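Local coordinates for protein pilin (Streptococcus pyogenes serotype M1, PDB 3GLD) that forms the backbone of the pilus, stacking in head-to-tail columns joined by intermolecular isopeptide bonds, for adhesion to host cells, aggregation and biofilm formation, at residues V21-D26 and T66-T71; F41-D46 and A83-S88; H125-E130 and A137-G142; D178-L183 and D246-E251; V257-Q262 and M284-T289. The protein carries 2 engineered substitutions. All coordinates share one frame; numbering follows the deposited sequence.

Contacts 1, 2 and 3 lie in the first domain and contacts 4 and 5 in the second. Contacts 1 and 2 are interleaved along the chain, and each spans from one sheet to the sheet facing it. Contacts 3, 4 and 5 follow in series. The centres of contacts 1 and 2 are about 15 Å apart. Contact 3 is a hairpin of the sheet that holds strand 37-45, and it touches contact 2 where Phe-87 meets Ile-140. In the second domain the centres of contacts 4 and 5 are about 17 Å apart, and Phe-181 packs on Phe-288. Those of contacts 3 and 4 are about 71 Å apart. This elongated layout suits a subunit that stacks into a thin column.

Contact 1 (V21-D26 and T66-T71); sequences VTKNLD and TKVTYT
Lys-23 and Tyr-70 carry most of this contact between strands 18-27 and 65-70. The segments 21-26 and 66-70 run in roughly the same direction, their axes 8.6 Å apart at the closest, with no hydrogen bond between them. Lys-23 has CG anti to the backbone N (chi1 177°). Its chain then bends at chi2 (54°) and again at chi4 (60°), which turns NZ back to its own strand. NZ donates to Asn-24 O at 3.0 Å, from above the carbonyl plane. The start of the lysine chain crosses Val-68 at about a right angle, with Lys-23 CG 3.8 Å from Val-68 CG2. This methyl sits in the crowded position between the backbone N and the carbonyl carbon.

Tyr-70 has CG anti to the carbonyl carbon, beside the backbone N. Its ring meets Lys-23 CG at the edge, and Leu-25 CD2 lies over one face. Leu-25 CB is 4.2 Å from Tyr-70 CZ. Tyr-70 OH comes to 3.4 Å from Lys-23 O, but its hydrogen bond is with Asn-79 O.

Phe-39 makes a cation-pi pair with Lys-23. Four of the five touching residues are buried. In the natural protein Lys-23 forms the isopeptide cross-link to Asn-155; the autocatalytic position nearby holds the engineered Ala-104 here. The arrangement is that of a beta-sandwich core at the site of an internal Lys-Asn isopeptide bond.

Contact 2 (F41-D46 and A83-S88); sequences FKIEPD and AEFDFS
Ile-43 reaches across to the strand of Ala-83 to Asp-86, and its CB, CG2 and CD1 each meet an aromatic ring. Its CB sits over the centre of the Phe-85 ring, 4.0 Å from the centroid and close to the ring normal, as a CH-pi contact. CG2, in the crowded position between backbone N and carbonyl carbon, comes to 3.6 Å from Phe-85 CD1 on the same face. CG1 is anti to the backbone N (chi1 -174°). It carries CD1 onward to meet Phe-87 tip to tip, 3.5 Å from Phe-87 CZ. Strands 37-45 and 80-86 belong to two facing sheets of a beta-sandwich. The edge of the Phe-85 ring points at the backbone, with Phe-85 CE1 3.7 Å from Phe-41 O. Phe-41 CB packs on Phe-85 CZ at 4.0 Å. The Phe-87 ring makes an edge-to-face pair with Tyr-100. At the end of the strand, Asp-86 OD1 accepts from both Ser-88 N and Ser-88 OG, and the first bond closes an Asx turn.

Contact 3 (H125-E130 and A137-G142); sequences HVLWNE and ATYIVG
The rings of His-125 and Tyr-139 form an offset stack, with centroids 4.3 Å apart and planes only 10° from parallel. Tyr-139 CE2 lies over one face of the imidazole, toward its rim. His-125 CB covers the centre of the phenol face as a CH-pi contact, 3.7 Å from the ring centroid. Val-141 CG2 is at the edge of the Tyr-139 ring, in its plane. Tyr-139 OH overhangs the imidazole at 3.2 Å from His-125 CD2. Tyr-139 CG takes the crowded position (chi1 64°).

The backbone holds the pair together. His-125 N donates to Tyr-139 O at 2.8 Å, nearly along the C=O axis. His-125 O accepts from Thr-138 N at 2.8 Å and, weakly, from Tyr-139 N. Two residues thus face His-125, which makes a classic beta bulge in the hairpin of strands 119-129 and 134-144. Leu-127 CD2 packs on Thr-138 CG2 at 4.0 Å. The electron-rich phenol lying flat on the imidazole would be expected to favour its protonated form slightly.

Contact 4 (D178-L183 and D246-E251); sequences DFNFGL and DDYKSE
Tyr-248 and Phe-179 meet edge to face. The edge of the Phe-179 ring points at the face of Tyr-248, with planes at 75° and centroids 5.1 Å apart. Phe-179 CD1 makes the touch, 3.7 Å from Tyr-248 CD2, and it is offset toward the rim of the phenol. Both side chains hold CG anti to the carbonyl carbon.

The tip of Tyr-248 goes to the backbone of the strand. Asn-180 N lies at the edge of the phenol ring, near its plane, and donates to Tyr-248 OH at 2.8 Å. At the start of the loop, Asp-246 N donates to Asn-180 O at 2.9 Å. The side chains of these two residues bond as well. Asn-180 ND2 donates to Asp-246 OD2 at 3.1 Å, with the acceptor in the amide plane. The carboxylate stands almost perpendicular to that amide (88°), so its oxygen is met from above its plane. Asn-180 is therefore gripped by three bonds.

Asp-247 OD1 accepts from Lys-249 N and closes an Asx turn in the loop. The loop follows strand 240-245, which ends at the autocatalytic Glu-245, and leads to strand 254-261. Strand 179-185 lies between strands 220-224 and 240-245, and Phe-179 packs on Val-168 of strand 151-169.

Contact 5 (V257-Q262 and M284-T289); sequences VEVSPQ and MTITFT
Strands 254-261 and 284-291 pair antiparallel, and the two faces of the ladder differ sharply. The tight face holds Val-257, Val-259, Pro-261, Met-284, Ile-286 and Phe-288. Val-257 CG2 lies 3.6 Å from Phe-288 CE2, while Val-257 CG1 sits over the face of that ring, toward its rim. The same CG1 touches Ile-286 CG2 at 3.7 Å. Met-284 leaves with CG anti to the backbone N and bends at chi2 (63°) and chi3 (86°). This curls it across to the partner strand, where Met-284 CE meets Val-259 CG1 at 3.6 Å.

The other face is looser and polar. Glu-258 and Thr-287 lie side by side, but Glu-258 OE2 and Thr-287 OG1 are 4.0 Å apart. A water bridges them, accepting from Thr-287 OG1 and donating to Glu-258 OE2 at 2.5 Å and to Thr-285 O.

Between the faces, Glu-258 pairs with Thr-287 and Ser-260 with Thr-285, two backbone bonds each. Phe-288 packs on Glu-245, the autocatalytic residue, and Asn-290 of the same strand is cross-linked to Lys-166 on the parallel strand 151-169. This is the sheet of a beta-sandwich domain closed by an internal isopeptide bond.

Contact 1 (V21-D26 and T66-T71)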
# COMPACT_ATOMS: atom_id res chain seq x y z
N VAL A 21 3.12 6.88 17.72
CA VAL A 21 2.29 6.97 16.52
C VAL A 21 2.08 5.57 15.96
O VAL A 21 3.04 4.82 15.80
CB VAL A 21 2.93 7.86 15.44
CG1 VAL A 21 2.10 7.84 14.15
CG2 VAL A 21 3.09 9.27 15.94
N THR A 22 0.83 5.20 15.68
CA THR A 22 0.55 3.88 15.12
C THR A 22 0.15 4.05 13.66
O THR A 22 -0.69 4.89 13.32
CB THR A 22 -0.58 3.14 15.87
OG1 THR A 22 -0.17 2.90 17.22
CG2 THR A 22 -0.88 1.80 15.22
N LYS A 23 0.79 3.27 12.80
CA LYS A 23 0.48 3.31 11.37
C LYS A 23 -0.07 1.96 10.94
O LYS A 23 0.51 0.91 11.24
CB LYS A 23 1.73 3.70 10.56
CG LYS A 23 1.56 3.70 9.03
CD LYS A 23 0.39 4.57 8.58
CE LYS A 23 0.39 4.78 7.09
NZ LYS A 23 0.30 3.50 6.32
N ASN A 24 -1.22 1.99 10.27
CA ASN A 24 -1.81 0.80 9.69
C ASN A 24 -1.91 0.98 8.17
O ASN A 24 -2.04 2.09 7.67
CB ASN A 24 -3.20 0.55 10.28
CG ASN A 24 -3.16 -0.03 11.70
OD1 ASN A 24 -3.74 0.53 12.63
ND2 ASN A 24 -2.50 -1.17 11.86
N LEU A 25 -1.81 -0.12 7.43
CA LEU A 25 -2.01 -0.07 5.99
C LEU A 25 -3.18 -0.97 5.63
O LEU A 25 -3.09 -2.19 5.71
CB LEU A 25 -0.73 -0.47 5.25
CG LEU A 25 -0.64 -0.34 3.73
CD1 LEU A 25 -0.62 1.11 3.29
CD2 LEU A 25 0.63 -1.06 3.26
N ASP A 26 -4.28 -0.35 5.25
CA ASP A 26 -5.47 -1.07 4.82
C ASP A 26 -5.25 -1.54 3.38
O ASP A 26 -4.77 -0.78 2.56
CB ASP A 26 -6.69 -0.14 4.87
CG ASP A 26 -7.84 -0.75 5.63
OD1 ASP A 26 -7.66 -1.14 6.80
OD2 ASP A 26 -8.95 -0.84 5.04
N THR A 66 9.12 11.71 12.34
CA THR A 66 9.41 10.33 12.65
C THR A 66 8.82 9.46 11.53
O THR A 66 7.93 9.90 10.77
CB THR A 66 8.85 9.93 14.04
OG1 THR A 66 9.46 8.71 14.47
CG2 THR A 66 7.32 9.77 14.02
N LYS A 67 9.33 8.24 11.41
CA LYS A 67 8.86 7.39 10.32
C LYS A 67 8.65 5.95 10.70
O LYS A 67 9.15 5.49 11.74
CB LYS A 67 9.76 7.51 9.10
CG LYS A 67 11.19 7.20 9.33
CD LYS A 67 11.92 7.26 8.01
CE LYS A 67 12.94 6.14 7.95
NZ LYS A 67 13.92 6.44 6.89
N VAL A 68 7.84 5.27 9.89
CA VAL A 68 7.72 3.83 9.90
C VAL A 68 8.22 3.34 8.53
O VAL A 68 8.35 4.14 7.59
CB VAL A 68 6.27 3.37 10.13
CG1 VAL A 68 5.79 3.75 11.54
CG2 VAL A 68 5.33 3.95 9.04
N THR A 69 8.52 2.05 8.43
CA THR A 69 9.08 1.46 7.23
C THR A 69 8.36 0.15 6.94
O THR A 69 8.14 -0.66 7.85
CB THR A 69 10.59 1.19 7.36
OG1 THR A 69 11.30 2.44 7.32
CG2 THR A 69 11.12 0.34 6.20
N TYR A 70 7.96 -0.01 5.68
CA TYR A 70 7.37 -1.25 5.19
C TYR A 70 8.35 -1.91 4.21
O TYR A 70 9.14 -1.22 3.56
CB TYR A 70 6.02 -0.96 4.52
CG TYR A 70 4.91 -0.69 5.50
CD1 TYR A 70 4.09 -1.71 5.96
CD2 TYR A 70 4.69 0.60 6.00
CE1 TYR A 70 3.08 -1.48 6.86
CE2 TYR A 70 3.66 0.85 6.92
CZ TYR A 70 2.87 -0.21 7.34
OH TYR A 70 1.86 -0.01 8.24
N THR A 71 8.31 -3.24 4.13
CA THR A 71 9.07 -3.98 3.09
C THR A 71 8.23 -5.09 2.51
O THR A 71 7.18 -5.44 3.06
CB THR A 71 10.37 -4.68 3.62
OG1 THR A 71 10.07 -5.40 4.82
CG2 THR A 71 11.51 -3.71 3.83

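Contact 2 (F41-D46 and A83-S88)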
# COMPACT_ATOMS: atom_id res chain seq x y z
N PHE A 41 5.83 11.13 9.53
CA PHE A 41 4.87 11.88 10.34
C PHE A 41 5.58 13.06 10.93
O PHE A 41 6.74 12.97 11.30
CB PHE A 41 4.24 10.99 11.42
CG PHE A 41 3.81 9.64 10.90
CD1 PHE A 41 2.59 9.49 10.26
CD2 PHE A 41 4.64 8.53 11.03
CE1 PHE A 41 2.20 8.26 9.75
CE2 PHE A 41 4.26 7.29 10.53
CZ PHE A 41 3.04 7.16 9.89
N LYS A 42 4.86 14.18 10.98
CA LYS A 42 5.40 15.45 11.41
C LYS A 42 4.62 15.94 12.63
O LYS A 42 3.39 15.79 12.70
CB LYS A 42 5.25 16.46 10.27
CG LYS A 42 5.86 17.84 10.50
CD LYS A 42 5.64 18.80 9.30
CE LYS A 42 4.18 19.22 9.14
NZ LYS A 42 4.05 20.37 8.18
N ILE A 43 5.35 16.53 13.57
CA ILE A 43 4.75 17.29 14.68
C ILE A 43 5.27 18.72 14.63
O ILE A 43 6.46 18.94 14.47
CB ILE A 43 5.06 16.67 16.06
CG1 ILE A 43 4.30 17.41 17.17
CG2 ILE A 43 6.55 16.70 16.34
CD1 ILE A 43 3.98 16.55 18.38
N GLU A 44 4.36 19.68 14.77
CA GLU A 44 4.73 21.09 14.82
C GLU A 44 3.92 21.83 15.90
O GLU A 44 2.81 21.40 16.24
CB GLU A 44 4.51 21.76 13.47
CG GLU A 44 3.15 21.50 12.85
CD GLU A 44 2.93 22.26 11.56
OE1 GLU A 44 3.90 22.80 10.99
OE2 GLU A 44 1.76 22.32 11.11
N PRO A 45 4.46 22.94 16.42
CA PRO A 45 3.67 23.74 17.36
C PRO A 45 2.35 24.19 16.72
O PRO A 45 2.33 24.61 15.56
CB PRO A 45 4.57 24.95 17.63
CG PRO A 45 5.97 24.44 17.41
CD PRO A 45 5.83 23.47 16.26
N ASP A 46 1.25 24.06 17.46
CA ASP A 46 -0.03 24.61 17.04
C ASP A 46 -0.03 26.14 17.14
O ASP A 46 0.04 26.69 18.24
CB ASP A 46 -1.16 24.01 17.89
CG ASP A 46 -2.52 24.55 17.52
OD1 ASP A 46 -2.59 25.56 16.78
OD2 ASP A 46 -3.53 23.96 17.98
N ALA A 83 5.91 4.31 15.63
CA ALA A 83 7.05 5.22 15.71
C ALA A 83 6.81 6.15 16.90
O ALA A 83 5.71 6.18 17.45
CB ALA A 83 7.16 6.03 14.42
N GLU A 84 7.83 6.90 17.31
CA GLU A 84 7.69 7.80 18.46
C GLU A 84 8.16 9.22 18.19
O GLU A 84 9.12 9.42 17.47
CB GLU A 84 8.47 7.24 19.66
CG GLU A 84 7.60 6.51 20.64
CD GLU A 84 8.40 5.78 21.71
OE1 GLU A 84 9.64 5.63 21.56
OE2 GLU A 84 7.78 5.36 22.72
N PHE A 85 7.45 10.19 18.75
CA PHE A 85 8.01 11.53 18.88
C PHE A 85 8.66 11.62 20.25
O PHE A 85 8.11 11.12 21.24
CB PHE A 85 6.93 12.60 18.74
CG PHE A 85 6.36 12.69 17.36
CD1 PHE A 85 7.14 13.16 16.30
CD2 PHE A 85 5.05 12.31 17.11
CE1 PHE A 85 6.63 13.24 15.02
CE2 PHE A 85 4.52 12.39 15.83
CZ PHE A 85 5.32 12.86 14.78
N ASP A 86 9.82 12.26 20.30
CA ASP A 86 10.62 12.36 21.51
C ASP A 86 10.65 13.80 22.04
O ASP A 86 11.27 14.68 21.42
CB ASP A 86 12.03 11.81 21.22
CG ASP A 86 12.93 11.84 22.44
OD1 ASP A 86 12.46 12.10 23.58
OD2 ASP A 86 14.13 11.59 22.25
N PHE A 87 9.96 14.02 23.16
CA PHE A 87 9.91 15.31 23.87
C PHE A 87 10.92 15.39 25.05
O PHE A 87 11.01 16.42 25.72
CB PHE A 87 8.51 15.58 24.44
CG PHE A 87 7.39 15.59 23.41
CD1 PHE A 87 6.83 16.79 22.99
CD2 PHE A 87 6.87 14.39 22.89
CE1 PHE A 87 5.79 16.81 22.06
CE2 PHE A 87 5.83 14.39 21.95
CZ PHE A 87 5.29 15.62 21.54
N SER A 88 11.67 14.32 25.31
CA SER A 88 12.55 14.26 26.50
C SER A 88 13.58 15.39 26.57
O SER A 88 14.00 15.78 27.66
CB SER A 88 13.25 12.90 26.60
OG SER A 88 14.09 12.65 25.47

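Contact 3 (H125-E130 and A137-G142)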
# COMPACT_ATOMS: atom_id res chain seq x y z
N HIS A 125 0.77 17.91 28.59
CA HIS A 125 0.52 18.40 29.94
C HIS A 125 1.81 18.43 30.76
O HIS A 125 2.36 17.39 31.14
CB HIS A 125 -0.58 17.57 30.60
CG HIS A 125 -1.94 17.86 30.05
ND1 HIS A 125 -2.32 17.47 28.78
CD2 HIS A 125 -2.98 18.55 30.56
CE1 HIS A 125 -3.55 17.88 28.55
NE2 HIS A 125 -3.98 18.54 29.61
N VAL A 126 2.31 19.64 30.96
CA VAL A 126 3.52 19.87 31.72
C VAL A 126 3.12 20.29 33.14
O VAL A 126 2.51 21.33 33.35
CB VAL A 126 4.41 20.93 31.02
CG1 VAL A 126 5.71 21.18 31.80
CG2 VAL A 126 4.74 20.47 29.58
N LEU A 127 3.40 19.42 34.11
CA LEU A 127 3.04 19.68 35.51
C LEU A 127 4.30 19.94 36.31
O LEU A 127 5.38 19.52 35.89
CB LEU A 127 2.30 18.49 36.11
CG LEU A 127 0.81 18.27 35.85
CD1 LEU A 127 0.39 18.55 34.40
CD2 LEU A 127 0.48 16.83 36.23
N TRP A 128 4.16 20.64 37.45
CA TRP A 128 5.27 20.77 38.39
C TRP A 128 5.47 19.41 39.01
O TRP A 128 4.51 18.79 39.47
CB TRP A 128 4.98 21.80 39.50
CG TRP A 128 6.15 21.99 40.40
CD1 TRP A 128 6.34 21.43 41.63
CD2 TRP A 128 7.32 22.77 40.12
NE1 TRP A 128 7.56 21.84 42.16
CE2 TRP A 128 8.18 22.65 41.24
CE3 TRP A 128 7.72 23.56 39.03
CZ2 TRP A 128 9.41 23.31 41.31
CZ3 TRP A 128 8.96 24.22 39.10
CH2 TRP A 128 9.79 24.07 40.24
N ASN A 129 6.70 18.92 38.99
CA ASN A 129 6.96 17.58 39.53
C ASN A 129 7.51 17.75 40.93
O ASN A 129 8.57 18.36 41.10
CB ASN A 129 7.90 16.74 38.66
CG ASN A 129 8.04 15.29 39.16
OD1 ASN A 129 8.84 15.00 40.06
ND2 ASN A 129 7.24 14.38 38.59
N GLU A 130 6.78 17.22 41.91
CA GLU A 130 7.10 17.45 43.31
C GLU A 130 8.50 16.96 43.66
O GLU A 130 9.28 17.72 44.24
CB GLU A 130 6.04 16.85 44.23
CG GLU A 130 5.86 17.66 45.54
CD GLU A 130 5.74 19.17 45.29
OE1 GLU A 130 4.65 19.63 44.85
OE2 GLU A 130 6.74 19.89 45.53
N ALA A 137 7.06 17.25 31.49
CA ALA A 137 6.08 16.72 30.53
C ALA A 137 5.56 15.39 31.08
O ALA A 137 6.27 14.38 31.06
CB ALA A 137 6.74 16.52 29.16
N THR A 138 4.33 15.41 31.57
CA THR A 138 3.80 14.35 32.43
C THR A 138 2.80 13.40 31.76
O THR A 138 2.83 12.20 32.02
CB THR A 138 3.18 14.98 33.70
OG1 THR A 138 4.21 15.74 34.34
CG2 THR A 138 2.66 13.92 34.67
N TYR A 139 1.92 13.94 30.95
CA TYR A 139 1.10 13.13 30.07
C TYR A 139 0.77 13.86 28.78
O TYR A 139 0.82 15.10 28.72
CB TYR A 139 -0.15 12.55 30.77
CG TYR A 139 -1.17 13.55 31.25
CD1 TYR A 139 -1.04 14.18 32.50
CD2 TYR A 139 -2.28 13.84 30.48
CE1 TYR A 139 -2.00 15.08 32.95
CE2 TYR A 139 -3.25 14.73 30.91
CZ TYR A 139 -3.11 15.35 32.15
OH TYR A 139 -4.08 16.24 32.55
N ILE A 140 0.49 13.08 27.74
CA ILE A 140 0.21 13.62 26.42
C ILE A 140 -1.12 13.09 25.94
O ILE A 140 -1.38 11.88 26.01
CB ILE A 140 1.33 13.29 25.40
CG1 ILE A 140 2.69 13.78 25.93
CG2 ILE A 140 1.01 13.94 24.04
CD1 ILE A 140 3.88 13.40 25.10
N VAL A 141 -1.98 13.99 25.49
CA VAL A 141 -3.24 13.56 24.89
C VAL A 141 -3.37 14.08 23.47
O VAL A 141 -2.96 15.21 23.16
CB VAL A 141 -4.48 14.00 25.68
CG1 VAL A 141 -5.62 13.03 25.40
CG2 VAL A 141 -4.21 14.02 27.16
N GLY A 142 -3.95 13.25 22.61
CA GLY A 142 -4.22 13.63 21.24
C GLY A 142 -5.69 13.48 20.89
O GLY A 142 -6.39 12.65 21.45

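Contact 4 (D178-L183 and D246-E251)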
# COMPACT_ATOMS: atom_id res chain seq x y z
N ASP A 178 -3.93 -24.55 -28.63
CA ASP A 178 -3.22 -23.81 -27.59
C ASP A 178 -2.21 -22.82 -28.16
O ASP A 178 -1.30 -23.20 -28.88
CB ASP A 178 -2.61 -24.74 -26.56
CG ASP A 178 -3.55 -24.98 -25.40
OD1 ASP A 178 -3.78 -24.04 -24.59
OD2 ASP A 178 -4.10 -26.08 -25.31
N PHE A 179 -2.41 -21.53 -27.86
CA PHE A 179 -1.45 -20.52 -28.27
C PHE A 179 -0.52 -20.26 -27.09
O PHE A 179 -1.00 -20.15 -25.96
CB PHE A 179 -2.17 -19.25 -28.69
CG PHE A 179 -3.03 -19.41 -29.92
CD1 PHE A 179 -2.60 -18.93 -31.14
CD2 PHE A 179 -4.29 -20.02 -29.85
CE1 PHE A 179 -3.37 -19.06 -32.29
CE2 PHE A 179 -5.07 -20.18 -30.99
CZ PHE A 179 -4.61 -19.70 -32.21
N ASN A 180 0.79 -20.17 -27.35
CA ASN A 180 1.79 -19.93 -26.32
C ASN A 180 1.96 -18.44 -25.98
O ASN A 180 1.96 -17.60 -26.87
CB ASN A 180 3.16 -20.46 -26.74
CG ASN A 180 3.25 -21.97 -26.73
OD1 ASN A 180 2.54 -22.67 -26.00
ND2 ASN A 180 4.16 -22.50 -27.55
N PHE A 181 2.15 -18.15 -24.70
CA PHE A 181 2.32 -16.76 -24.27
C PHE A 181 3.45 -16.66 -23.23
O PHE A 181 3.75 -17.63 -22.53
CB PHE A 181 1.04 -16.25 -23.60
CG PHE A 181 -0.15 -16.09 -24.53
CD1 PHE A 181 -0.40 -14.86 -25.15
CD2 PHE A 181 -1.07 -17.12 -24.71
CE1 PHE A 181 -1.51 -14.68 -25.99
CE2 PHE A 181 -2.18 -16.97 -25.55
CZ PHE A 181 -2.41 -15.74 -26.19
N GLY A 182 4.05 -15.47 -23.15
CA GLY A 182 4.97 -15.12 -22.06
C GLY A 182 4.52 -13.82 -21.40
O GLY A 182 4.04 -12.90 -22.08
N LEU A 183 4.61 -13.76 -20.07
CA LEU A 183 4.34 -12.54 -19.31
C LEU A 183 5.58 -12.27 -18.46
O LEU A 183 6.06 -13.15 -17.74
CB LEU A 183 3.12 -12.70 -18.38
CG LEU A 183 2.98 -11.75 -17.16
CD1 LEU A 183 2.46 -10.38 -17.62
CD2 LEU A 183 2.02 -12.36 -16.17
N ASP A 246 3.54 -16.22 -28.83
CA ASP A 246 4.40 -16.76 -29.91
C ASP A 246 3.90 -16.32 -31.30
O ASP A 246 2.76 -15.89 -31.46
CB ASP A 246 4.45 -18.31 -29.89
CG ASP A 246 5.44 -18.84 -28.87
OD1 ASP A 246 5.99 -18.04 -28.09
OD2 ASP A 246 5.67 -20.07 -28.86
N ASP A 247 4.77 -16.43 -32.29
CA ASP A 247 4.45 -16.05 -33.65
C ASP A 247 3.81 -17.25 -34.36
O ASP A 247 4.36 -18.36 -34.39
CB ASP A 247 5.74 -15.62 -34.36
CG ASP A 247 5.49 -14.99 -35.73
OD1 ASP A 247 4.41 -15.20 -36.32
OD2 ASP A 247 6.41 -14.30 -36.22
N TYR A 248 2.62 -17.02 -34.91
CA TYR A 248 1.89 -18.09 -35.59
C TYR A 248 1.62 -17.84 -37.06
O TYR A 248 0.74 -18.50 -37.65
CB TYR A 248 0.59 -18.43 -34.84
CG TYR A 248 0.86 -19.11 -33.51
CD1 TYR A 248 1.15 -20.47 -33.47
CD2 TYR A 248 0.82 -18.40 -32.32
CE1 TYR A 248 1.42 -21.12 -32.26
CE2 TYR A 248 1.08 -19.03 -31.10
CZ TYR A 248 1.37 -20.39 -31.07
OH TYR A 248 1.63 -21.05 -29.89
N LYS A 249 2.36 -16.91 -37.66
CA LYS A 249 2.21 -16.57 -39.08
C LYS A 249 2.47 -17.75 -40.05
O LYS A 249 1.72 -17.95 -40.99
CB LYS A 249 3.08 -15.37 -39.46
CG LYS A 249 2.61 -14.07 -38.83
CD LYS A 249 3.10 -12.85 -39.63
CE LYS A 249 3.39 -11.67 -38.71
NZ LYS A 249 3.20 -10.36 -39.39
N SER A 250 3.51 -18.54 -39.78
CA SER A 250 3.76 -19.78 -40.54
C SER A 250 2.61 -20.79 -40.45
O SER A 250 2.49 -21.66 -41.30
CB SER A 250 5.09 -20.42 -40.13
OG SER A 250 5.16 -20.69 -38.74
N GLU A 251 1.76 -20.65 -39.43
CA GLU A 251 0.56 -21.48 -39.32
C GLU A 251 -0.70 -20.81 -39.91
O GLU A 251 -1.82 -21.32 -39.75
CB GLU A 251 0.36 -21.99 -37.89
CG GLU A 251 1.38 -23.07 -37.50
CD GLU A 251 1.50 -23.27 -35.99
OE1 GLU A 251 0.53 -23.77 -35.38
OE2 GLU A 251 2.57 -22.95 -35.41

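Contact 5 (V257-Q262 and M284-T289)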
# COMPACT_ATOMS: atom_id res chain seq x y z
N VAL A 257 -3.56 -7.34 -31.16
CA VAL A 257 -3.62 -7.16 -29.70
C VAL A 257 -4.53 -6.00 -29.35
O VAL A 257 -4.34 -4.90 -29.85
CB VAL A 257 -2.22 -6.86 -29.10
CG1 VAL A 257 -2.28 -6.88 -27.58
CG2 VAL A 257 -1.20 -7.87 -29.57
N GLU A 258 -5.50 -6.22 -28.49
CA GLU A 258 -6.26 -5.11 -27.96
C GLU A 258 -5.85 -4.84 -26.51
O GLU A 258 -5.88 -5.75 -25.68
CB GLU A 258 -7.76 -5.35 -28.04
CG GLU A 258 -8.56 -4.14 -27.59
CD GLU A 258 -10.01 -4.49 -27.33
OE1 GLU A 258 -10.85 -4.19 -28.20
OE2 GLU A 258 -10.31 -5.10 -26.28
N VAL A 259 -5.49 -3.59 -26.21
CA VAL A 259 -5.06 -3.18 -24.88
C VAL A 259 -6.09 -2.23 -24.29
O VAL A 259 -6.20 -1.08 -24.71
CB VAL A 259 -3.67 -2.48 -24.90
CG1 VAL A 259 -3.23 -2.09 -23.48
CG2 VAL A 259 -2.61 -3.39 -25.55
N SER A 260 -6.85 -2.70 -23.32
CA SER A 260 -8.04 -1.98 -22.89
C SER A 260 -8.10 -1.79 -21.37
O SER A 260 -8.59 -2.68 -20.68
CB SER A 260 -9.29 -2.72 -23.38
OG SER A 260 -10.46 -2.09 -22.92
N PRO A 261 -7.57 -0.64 -20.85
CA PRO A 261 -7.74 -0.30 -19.43
C PRO A 261 -9.15 0.19 -19.17
O PRO A 261 -9.71 0.91 -20.00
CB PRO A 261 -6.73 0.84 -19.19
CG PRO A 261 -6.41 1.39 -20.53
CD PRO A 261 -6.63 0.26 -21.53
N GLN A 262 -9.72 -0.20 -18.03
CA GLN A 262 -11.15 0.05 -17.76
C GLN A 262 -11.74 1.45 -18.10
O GLN A 262 -12.78 1.56 -18.81
CB GLN A 262 -11.48 -0.35 -16.33
CG GLN A 262 -12.96 -0.23 -16.04
CD GLN A 262 -13.31 -0.71 -14.66
OE1 GLN A 262 -12.69 -1.63 -14.14
NE2 GLN A 262 -14.32 -0.10 -14.07
N MET A 284 -6.90 -3.97 -16.11
CA MET A 284 -6.48 -3.99 -17.51
C MET A 284 -6.95 -5.26 -18.19
O MET A 284 -6.74 -6.34 -17.66
CB MET A 284 -4.95 -3.89 -17.60
CG MET A 284 -4.39 -4.11 -19.03
SD MET A 284 -4.94 -2.87 -20.21
CE MET A 284 -3.70 -1.58 -19.95
N THR A 285 -7.53 -5.15 -19.40
CA THR A 285 -7.85 -6.34 -20.17
C THR A 285 -7.18 -6.29 -21.54
O THR A 285 -7.36 -5.33 -22.28
CB THR A 285 -9.36 -6.54 -20.34
OG1 THR A 285 -9.95 -6.63 -19.06
CG2 THR A 285 -9.67 -7.85 -21.09
N ILE A 286 -6.40 -7.33 -21.84
CA ILE A 286 -5.65 -7.42 -23.08
C ILE A 286 -6.09 -8.68 -23.81
O ILE A 286 -5.97 -9.80 -23.29
CB ILE A 286 -4.13 -7.46 -22.83
CG1 ILE A 286 -3.71 -6.26 -21.98
CG2 ILE A 286 -3.38 -7.53 -24.16
CD1 ILE A 286 -2.22 -6.13 -21.76
N THR A 287 -6.61 -8.48 -25.02
CA THR A 287 -7.15 -9.56 -25.84
C THR A 287 -6.29 -9.80 -27.08
O THR A 287 -6.06 -8.89 -27.88
CB THR A 287 -8.57 -9.22 -26.26
OG1 THR A 287 -9.30 -8.81 -25.10
CG2 THR A 287 -9.27 -10.44 -26.96
N PHE A 288 -5.82 -11.04 -27.21
CA PHE A 288 -5.12 -11.46 -28.42
C PHE A 288 -6.13 -12.14 -29.35
O PHE A 288 -6.75 -13.13 -29.01
CB PHE A 288 -3.98 -12.40 -28.06
CG PHE A 288 -2.79 -11.70 -27.46
CD1 PHE A 288 -2.78 -11.35 -26.10
CD2 PHE A 288 -1.67 -11.42 -28.22
CE1 PHE A 288 -1.68 -10.74 -25.53
CE2 PHE A 288 -0.55 -10.81 -27.66
CZ PHE A 288 -0.56 -10.47 -26.29
N THR A 289 -6.32 -11.54 -30.52
CA THR A 289 -7.22 -12.13 -31.52
C THR A 289 -6.35 -12.76 -32.57
O THR A 289 -5.50 -12.07 -33.18
CB THR A 289 -8.14 -11.07 -32.15
OG1 THR A 289 -8.92 -10.48 -31.11
CG2 THR A 289 -9.09 -11.68 -33.21
O HOH W 1 -9.12 -6.32 -24.41